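Local coordinates for putative epoxide hydrolase protein (Klebsiella pneumoniae subsp. pneumoniae, PDB 5BOV) that probably acts as an alpha/beta-fold hydrolase, perhaps on epoxides or on lipid esters, its true substrate being unsettled, at residues V34-G39 with D105-D110; I62-R67 with A90-L95. All blocks are in the same frame, centred on the assembly; numbering follows the deposited sequence.

Contact 1: residues V34-G39 with D105-D110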
ATOM      1  N   VAL A  34     -15.247   0.947   0.210  1.00  8.39           N
ATOM      2  CA  VAL A  34     -13.965   1.244  -0.401  1.00  8.02           C
ATOM      3  C   VAL A  34     -12.886   1.062   0.674  1.00  7.90           C
ATOM      4  O   VAL A  34     -13.079   1.547   1.786  1.00  7.96           O
ATOM      5  CB  VAL A  34     -13.894   2.727  -0.864  1.00  8.63           C
ATOM      6  CG1 VAL A  34     -12.599   3.018  -1.555  1.00  8.55           C
ATOM      7  CG2 VAL A  34     -15.052   3.093  -1.748  1.00  9.09           C
ATOM      8  N   ILE A  35     -11.804   0.355   0.341  1.00  7.89           N
ATOM      9  CA  ILE A  35     -10.695   0.110   1.262  1.00  8.04           C
ATOM     10  C   ILE A  35      -9.459   0.750   0.644  1.00  7.62           C
ATOM     11  O   ILE A  35      -9.115   0.454  -0.516  1.00  7.09           O
ATOM     12  CB  ILE A  35     -10.472  -1.394   1.547  1.00  9.16           C
ATOM     13  CG1 ILE A  35     -11.775  -2.002   2.111  1.00 10.01           C
ATOM     14  CG2 ILE A  35      -9.292  -1.562   2.506  1.00  9.43           C
ATOM     15  CD1 ILE A  35     -11.708  -3.494   2.313  1.00 10.86           C
ATOM     16  N   LEU A  36      -8.864   1.667   1.401  1.00  7.25           N
ATOM     17  CA  LEU A  36      -7.779   2.512   0.911  1.00  7.07           C
ATOM     18  C   LEU A  36      -6.540   2.075   1.662  1.00  7.07           C
ATOM     19  O   LEU A  36      -6.453   2.209   2.876  1.00  6.85           O
ATOM     20  CB  LEU A  36      -8.077   3.998   1.180  1.00  7.38           C
ATOM     21  CG  LEU A  36      -9.392   4.529   0.564  1.00  7.43           C
ATOM     22  CD1 LEU A  36      -9.657   5.961   1.056  1.00  7.75           C
ATOM     23  CD2 LEU A  36      -9.388   4.446  -0.954  1.00  7.38           C
ATOM     24  N   LEU A  37      -5.491   1.711   0.891  1.00  6.83           N
ATOM     25  CA  LEU A  37      -4.290   1.134   1.482  1.00  7.11           C
ATOM     26  C   LEU A  37      -3.073   1.992   1.230  1.00  6.99           C
ATOM     27  O   LEU A  37      -2.704   2.305   0.057  1.00  6.46           O
ATOM     28  CB  LEU A  37      -4.087  -0.263   0.884  1.00  7.40           C
ATOM     29  CG  LEU A  37      -5.204  -1.282   1.092  1.00  7.78           C
ATOM     30  CD1 LEU A  37      -4.857  -2.601   0.415  1.00  8.22           C
ATOM     31  CD2 LEU A  37      -5.541  -1.507   2.565  1.00  8.10           C
ATOM     32  N   HIS A  38      -2.373   2.340   2.310  1.00  7.29           N
ATOM     33  CA  HIS A  38      -1.181   3.185   2.191  1.00  7.09           C
ATOM     34  C   HIS A  38       0.069   2.382   1.819  1.00  7.38           C
ATOM     35  O   HIS A  38       0.039   1.143   1.787  1.00  7.24           O
ATOM     36  CB  HIS A  38      -0.988   3.931   3.506  1.00  7.19           C
ATOM     37  CG  HIS A  38      -0.587   3.068   4.669  1.00  6.92           C
ATOM     38  ND1 HIS A  38       0.708   2.621   4.842  1.00  7.22           N
ATOM     39  CD2 HIS A  38      -1.311   2.488   5.654  1.00  7.03           C
ATOM     40  CE1 HIS A  38       0.768   1.833   5.907  1.00  7.07           C
ATOM     41  NE2 HIS A  38      -0.435   1.781   6.444  1.00  7.11           N
ATOM     42  N   GLY A  39       1.145   3.137   1.610  1.00  7.15           N
ATOM     43  CA  GLY A  39       2.416   2.595   1.268  1.00  7.19           C
ATOM     44  C   GLY A  39       3.490   2.857   2.313  1.00  7.11           C
ATOM     45  O   GLY A  39       3.196   3.326   3.430  1.00  7.01           O
ATOM     46  N   ASP A 105     -14.462  -1.864  -3.334  1.00  8.73           N
ATOM     47  CA  ASP A 105     -13.504  -1.199  -4.193  1.00  8.66           C
ATOM     48  C   ASP A 105     -12.186  -1.081  -3.411  1.00  8.12           C
ATOM     49  O   ASP A 105     -12.236  -0.806  -2.235  1.00  8.17           O
ATOM     50  CB  ASP A 105     -14.021   0.167  -4.536  1.00  8.65           C
ATOM     51  CG  ASP A 105     -15.216   0.142  -5.393  1.00  9.02           C
ATOM     52  OD1 ASP A 105     -15.314  -0.651  -6.336  1.00  9.72           O
ATOM     53  OD2 ASP A 105     -16.159   1.030  -5.140  1.00  8.82           O
ATOM     54  N   LEU A 106     -11.060  -1.397  -4.048  1.00  7.83           N
ATOM     55  CA  LEU A 106      -9.749  -1.268  -3.403  1.00  8.24           C
ATOM     56  C   LEU A 106      -8.933  -0.237  -4.119  1.00  7.78           C
ATOM     57  O   LEU A 106      -8.938  -0.147  -5.358  1.00  7.22           O
ATOM     58  CB  LEU A 106      -8.989  -2.581  -3.436  1.00  9.43           C
ATOM     59  CG  LEU A 106      -9.588  -3.763  -2.732  1.00 10.71           C
ATOM     60  CD1 LEU A 106      -8.559  -4.895  -2.780  1.00 12.11           C
ATOM     61  CD2 LEU A 106     -10.060  -3.502  -1.382  1.00 11.71           C
ATOM     62  N   ALA A 107      -8.123   0.492  -3.356  1.00  7.25           N
ATOM     63  CA  ALA A 107      -7.198   1.470  -3.949  1.00  7.32           C
ATOM     64  C   ALA A 107      -5.938   1.516  -3.110  1.00  7.39           C
ATOM     65  O   ALA A 107      -6.003   1.366  -1.885  1.00  8.24           O
ATOM     66  CB  ALA A 107      -7.804   2.841  -3.996  1.00  7.12           C
ATOM     67  N   GLY A 108      -4.793   1.669  -3.773  1.00  7.04           N
ATOM     68  CA  GLY A 108      -3.580   1.740  -3.041  1.00  7.20           C
ATOM     69  C   GLY A 108      -2.412   2.333  -3.835  1.00  7.40           C
ATOM     70  O   GLY A 108      -2.510   2.546  -5.061  1.00  7.57           O
ATOM     71  N   PHE A 109      -1.360   2.682  -3.093  1.00  7.66           N
ATOM     72  CA  PHE A 109      -0.063   3.026  -3.694  1.00  7.65           C
ATOM     73  C   PHE A 109       1.054   2.295  -2.942  1.00  8.42           C
ATOM     74  O   PHE A 109       0.911   1.957  -1.792  1.00  8.86           O
ATOM     75  CB  PHE A 109       0.178   4.581  -3.751  1.00  7.85           C
ATOM     76  CG  PHE A 109       0.388   5.200  -2.374  1.00  7.65           C
ATOM     77  CD1 PHE A 109      -0.715   5.400  -1.506  1.00  7.91           C
ATOM     78  CD2 PHE A 109       1.665   5.517  -1.912  1.00  7.92           C
ATOM     79  CE1 PHE A 109      -0.494   5.937  -0.251  1.00  7.74           C
ATOM     80  CE2 PHE A 109       1.885   6.097  -0.649  1.00  7.80           C
ATOM     81  CZ  PHE A 109       0.790   6.308   0.171  1.00  7.66           C
ATOM     82  N   ASP A 110       2.158   2.019  -3.655  1.00  8.82           N
ATOM     83  CA  ASP A 110       3.335   1.372  -3.114  1.00  9.42           C
ATOM     84  C   ASP A 110       2.926   0.054  -2.452  1.00  8.81           C
ATOM     85  O   ASP A 110       2.206  -0.711  -3.111  1.00  8.54           O
ATOM     86  CB  ASP A 110       4.133   2.379  -2.221  1.00 10.28           C
ATOM     87  CG  ASP A 110       5.378   1.811  -1.731  1.00 11.66           C
ATOM     88  OD1 ASP A 110       6.324   1.505  -2.575  1.00 16.48           O
ATOM     89  OD2 ASP A 110       5.512   1.481  -0.563  1.00 10.22           O
TER
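The first torsion of F109, chi1 69°, sets CG between its own backbone N and carbonyl carbon, the crowded position, a rotation that turns one face of the ring to the peptide joining H38 to G39. G39 N stands 3.5 Å from F109 CZ, near the rim rather than over the ring centre. Earlier in the segments, I35 and L106 both hold CG1 or CG anti to the carbonyl carbon and run side by side, L106 CD2 touching I35 CB at 3.6 Å. On the other face of the sheet L36 CD2 reaches A107 CB at 3.8 Å. Between these layers the parallel ladder is regular: I35 N donates to D105 O, A107 N to I35 O, and L37 N to A107 O at 2.8 Å. The next rung, F109 N to L37 O, is weak at 3.4 Å. H38 ND1 bonds G39 O in the plane of its own ring, and its NE2 is paired with L66 N, so both imidazole nitrogens are engaged. D110 has a positive phi of 54°, and its OD2 accepts from W40 N. A strained turn within G-x-D-x-G, beside an H-G-x-P loop, resembles the nucleophile elbow and oxyanion loop of alpha/beta hydrolases such as epoxide hydrolases, and is consistent with D110 as the nucleophile.

Contact 2: residues I62-R67 with A90-L95; sequences IVPYLR and ADIVHL
D91 OD2 is gripped twice, by R67 NE at 2.8 Å and by a water at 2.7 Å that in turn accepts from R67 N, so one aspartate oxygen serves the side chain and, through the water, the backbone of the same arginine. The second oxygen completes a side-on salt bridge: R67 NH2 meets D91 OD1 at 2.8 Å. Both oxygens use their syn lone pairs, and the guanidinium and carboxylate planes lie only 16° apart. R67 CG lies between the backbone N and the carbonyl carbon (chi1 60°), and a bend at chi3 (61°) brings the NE and NH2 edge round to D91, while NH1 turns to N82 O. Two such bonds restrict rotation of the carboxylate, and the opposite charges probably offset the cost of burial. The rest is apolar. L95 CD2 packs against P64 CB at 3.9 Å and touches I62 CG2 at 4.1 Å, while I92 CD1 comes to P64 CG, also at 4.1 Å. Helix 85-98 is the connecting helix of a beta-alpha-beta crossover from strand 59-74 to strand 104-108, passing over strand 32-37, which lies between them in the sheet, a standard unit of the alpha/beta hydrolase fold.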
ATOM      1  N   ILE A  62     -13.029   2.460   4.481  1.00  9.08           N
ATOM      2  CA  ILE A  62     -12.170   1.797   5.460  1.00  9.34           C
ATOM      3  C   ILE A  62     -10.731   2.119   5.153  1.00  8.22           C
ATOM      4  O   ILE A  62     -10.269   1.922   3.996  1.00  8.17           O
ATOM      5  CB  ILE A  62     -12.337   0.261   5.367  1.00 10.18           C
ATOM      6  CG1 ILE A  62     -13.803  -0.194   5.482  1.00 11.88           C
ATOM      7  CG2 ILE A  62     -11.440  -0.438   6.381  1.00 10.66           C
ATOM      8  CD1 ILE A  62     -14.363   0.124   6.784  1.00 12.81           C
ATOM      9  N   VAL A  63     -10.009   2.631   6.158  1.00  7.83           N
ATOM     10  CA  VAL A  63      -8.589   2.987   5.942  1.00  7.60           C
ATOM     11  C   VAL A  63      -7.718   2.377   7.061  1.00  7.57           C
ATOM     12  O   VAL A  63      -7.668   2.944   8.174  1.00  7.70           O
ATOM     13  CB  VAL A  63      -8.364   4.511   5.897  1.00  7.57           C
ATOM     14  CG1 VAL A  63      -6.987   4.828   5.367  1.00  7.31           C
ATOM     15  CG2 VAL A  63      -9.422   5.212   5.047  1.00  8.02           C
ATOM     16  N   PRO A  64      -7.111   1.197   6.821  1.00  7.44           N
ATOM     17  CA  PRO A  64      -6.362   0.540   7.833  1.00  7.53           C
ATOM     18  C   PRO A  64      -4.909   0.841   7.859  1.00  7.78           C
ATOM     19  O   PRO A  64      -4.309   1.077   6.805  1.00  7.58           O
ATOM     20  CB  PRO A  64      -6.566  -0.944   7.476  1.00  7.67           C
ATOM     21  CG  PRO A  64      -6.609  -0.944   5.966  1.00  7.64           C
ATOM     22  CD  PRO A  64      -7.264   0.347   5.603  1.00  7.41           C
ATOM     23  N   TYR A  65      -4.325   0.794   9.050  1.00  8.24           N
ATOM     24  CA  TYR A  65      -2.865   0.729   9.148  1.00  8.24           C
ATOM     25  C   TYR A  65      -2.431  -0.667   8.739  1.00  8.70           C
ATOM     26  O   TYR A  65      -2.951  -1.693   9.245  1.00  8.60           O
ATOM     27  CB  TYR A  65      -2.369   0.982  10.557  1.00  8.81           C
ATOM     28  CG  TYR A  65      -2.501   2.367  11.109  1.00  9.03           C
ATOM     29  CD1 TYR A  65      -1.709   3.398  10.625  1.00  9.39           C
ATOM     30  CD2 TYR A  65      -3.404   2.658  12.138  1.00  9.31           C
ATOM     31  CE1 TYR A  65      -1.729   4.665  11.207  1.00  9.21           C
ATOM     32  CE2 TYR A  65      -3.503   3.936  12.676  1.00  9.80           C
ATOM     33  CZ  TYR A  65      -2.642   4.932  12.233  1.00  9.76           C
ATOM     34  OH  TYR A  65      -2.707   6.189  12.752  1.00 10.54           O
ATOM     35  N   LEU A  66      -1.467  -0.777   7.835  1.00  8.56           N
ATOM     36  CA  LEU A  66      -0.860  -2.062   7.523  1.00  9.37           C
ATOM     37  C   LEU A  66      -0.048  -2.619   8.762  1.00  9.15           C
ATOM     38  O   LEU A  66       0.299  -1.875   9.642  1.00  8.61           O
ATOM     39  CB  LEU A  66       0.058  -1.940   6.322  1.00  9.98           C
ATOM     40  CG  LEU A  66      -0.614  -1.520   4.988  1.00  9.90           C
ATOM     41  CD1 LEU A  66       0.491  -1.463   3.940  1.00  9.99           C
ATOM     42  CD2 LEU A  66      -1.692  -2.477   4.574  1.00 10.43           C
ATOM     43  N   ARG A  67       0.220  -3.927   8.741  1.00  8.96           N
ATOM     44  CA  ARG A  67       1.125  -4.498   9.715  1.00  9.53           C
ATOM     45  C   ARG A  67       2.446  -3.665   9.748  1.00  9.45           C
ATOM     46  O   ARG A  67       2.949  -3.251   8.689  1.00  8.27           O
ATOM     47  CB  ARG A  67       1.368  -5.974   9.418  1.00  9.82           C
ATOM     48  CG  ARG A  67       1.980  -6.299   8.044  1.00  9.90           C
ATOM     49  CD  ARG A  67       2.468  -7.759   7.957  1.00 10.64           C
ATOM     50  NE  ARG A  67       1.370  -8.668   8.159  1.00 11.08           N
ATOM     51  CZ  ARG A  67       1.465  -9.925   8.626  1.00 11.70           C
ATOM     52  NH1 ARG A  67       2.674 -10.484   8.845  1.00 11.68           N
ATOM     53  NH2 ARG A  67       0.396 -10.625   8.845  1.00 12.33           N
ATOM     54  N   ALA A  90      -3.419 -11.196   2.776  1.00 11.15           N
ATOM     55  CA  ALA A  90      -4.218 -12.023   3.691  1.00 12.04           C
ATOM     56  C   ALA A  90      -4.804 -11.189   4.823  1.00 11.72           C
ATOM     57  O   ALA A  90      -5.976 -11.391   5.190  1.00 12.25           O
ATOM     58  CB  ALA A  90      -3.378 -13.159   4.244  1.00 12.20           C
ATOM     59  N   ASP A  91      -4.022 -10.209   5.351  1.00 11.33           N
ATOM     60  CA  ASP A  91      -4.472  -9.345   6.423  1.00 11.04           C
ATOM     61  C   ASP A  91      -5.772  -8.586   5.961  1.00 10.76           C
ATOM     62  O   ASP A  91      -6.745  -8.424   6.718  1.00 10.23           O
ATOM     63  CB  ASP A  91      -3.476  -8.263   6.779  1.00 10.98           C
ATOM     64  CG  ASP A  91      -2.168  -8.762   7.403  1.00 11.09           C
ATOM     65  OD1 ASP A  91      -2.209  -9.845   8.080  1.00 12.04           O
ATOM     66  OD2 ASP A  91      -1.179  -8.011   7.282  1.00 11.01           O
ATOM     67  N   ILE A  92      -5.756  -8.107   4.731  1.00 10.67           N
ATOM     68  CA  ILE A  92      -6.889  -7.354   4.230  1.00 10.97           C
ATOM     69  C   ILE A  92      -8.127  -8.194   4.052  1.00 11.45           C
ATOM     70  O   ILE A  92      -9.267  -7.774   4.330  1.00 12.05           O
ATOM     71  CB  ILE A  92      -6.518  -6.505   2.953  1.00 11.18           C
ATOM     72  CG1 ILE A  92      -5.410  -5.508   3.288  1.00 11.47           C
ATOM     73  CG2 ILE A  92      -7.744  -5.826   2.359  1.00 11.14           C
ATOM     74  CD1 ILE A  92      -5.584  -4.662   4.557  1.00 11.91           C
ATOM     75  N   VAL A  93      -7.948  -9.424   3.574  1.00 11.64           N
ATOM     76  CA  VAL A  93      -9.055 -10.348   3.425  1.00 12.61           C
ATOM     77  C   VAL A  93      -9.623 -10.688   4.842  1.00 11.96           C
ATOM     78  O   VAL A  93     -10.840 -10.710   5.013  1.00 12.46           O
ATOM     79  CB  VAL A  93      -8.703 -11.641   2.678  1.00 13.39           C
ATOM     80  CG1 VAL A  93      -9.868 -12.636   2.680  1.00 15.07           C
ATOM     81  CG2 VAL A  93      -8.333 -11.291   1.275  1.00 13.55           C
ATOM     82  N   HIS A  94      -8.744 -10.935   5.822  1.00 11.94           N
ATOM     83  CA  HIS A  94      -9.221 -11.159   7.188  1.00 12.34           C
ATOM     84  C   HIS A  94      -9.961  -9.938   7.731  1.00 12.01           C
ATOM     85  O   HIS A  94     -10.991 -10.079   8.450  1.00 11.79           O
ATOM     86  CB  HIS A  94      -8.044 -11.466   8.116  1.00 13.34           C
ATOM     87  CG  HIS A  94      -7.470 -12.820   7.907  1.00 15.28           C
ATOM     88  ND1 HIS A  94      -8.215 -13.987   7.954  1.00 17.98           N
ATOM     89  CD2 HIS A  94      -6.183 -13.198   7.758  1.00 16.52           C
ATOM     90  CE1 HIS A  94      -7.399 -15.017   7.748  1.00 18.51           C
ATOM     91  NE2 HIS A  94      -6.169 -14.566   7.624  1.00 17.37           N
ATOM     92  N   LEU A  95      -9.499  -8.733   7.387  1.00 11.02           N
ATOM     93  CA  LEU A  95     -10.234  -7.500   7.819  1.00 10.82           C
ATOM     94  C   LEU A  95     -11.601  -7.457   7.180  1.00 10.56           C
ATOM     95  O   LEU A  95     -12.608  -7.120   7.856  1.00 10.32           O
ATOM     96  CB  LEU A  95      -9.425  -6.244   7.406  1.00 10.80           C
ATOM     97  CG  LEU A  95     -10.021  -4.907   7.706  1.00 11.10           C
ATOM     98  CD1 LEU A  95     -10.203  -4.700   9.205  1.00 11.28           C
ATOM     99  CD2 LEU A  95      -9.166  -3.788   7.096  1.00 10.50           C
TER
HETATM  100  O   HOH W   1      -1.347  -5.401   6.752  1.00 10.53           O

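The two contacts have centres about 10 Å apart, and both involve one mixed sheet, three of the four segments lying on its strands and 90-95 on a helix packed against it. Along the chain both segments of contact 2 fall between those of contact 1: 34-39, 62-67, 90-95, then 105-110. They meet directly where V34 O faces I62 N and I62 O faces L36 N, probable hydrogen bonds between neighbouring strands. Helix 85-98, on leaving contact 2, leads into strand 104-108, and I92 also rests on L37. Helix 85-98 and the three adjacent strands form one continuous unit, and the probable nucleophile elbow follows strand 104-108.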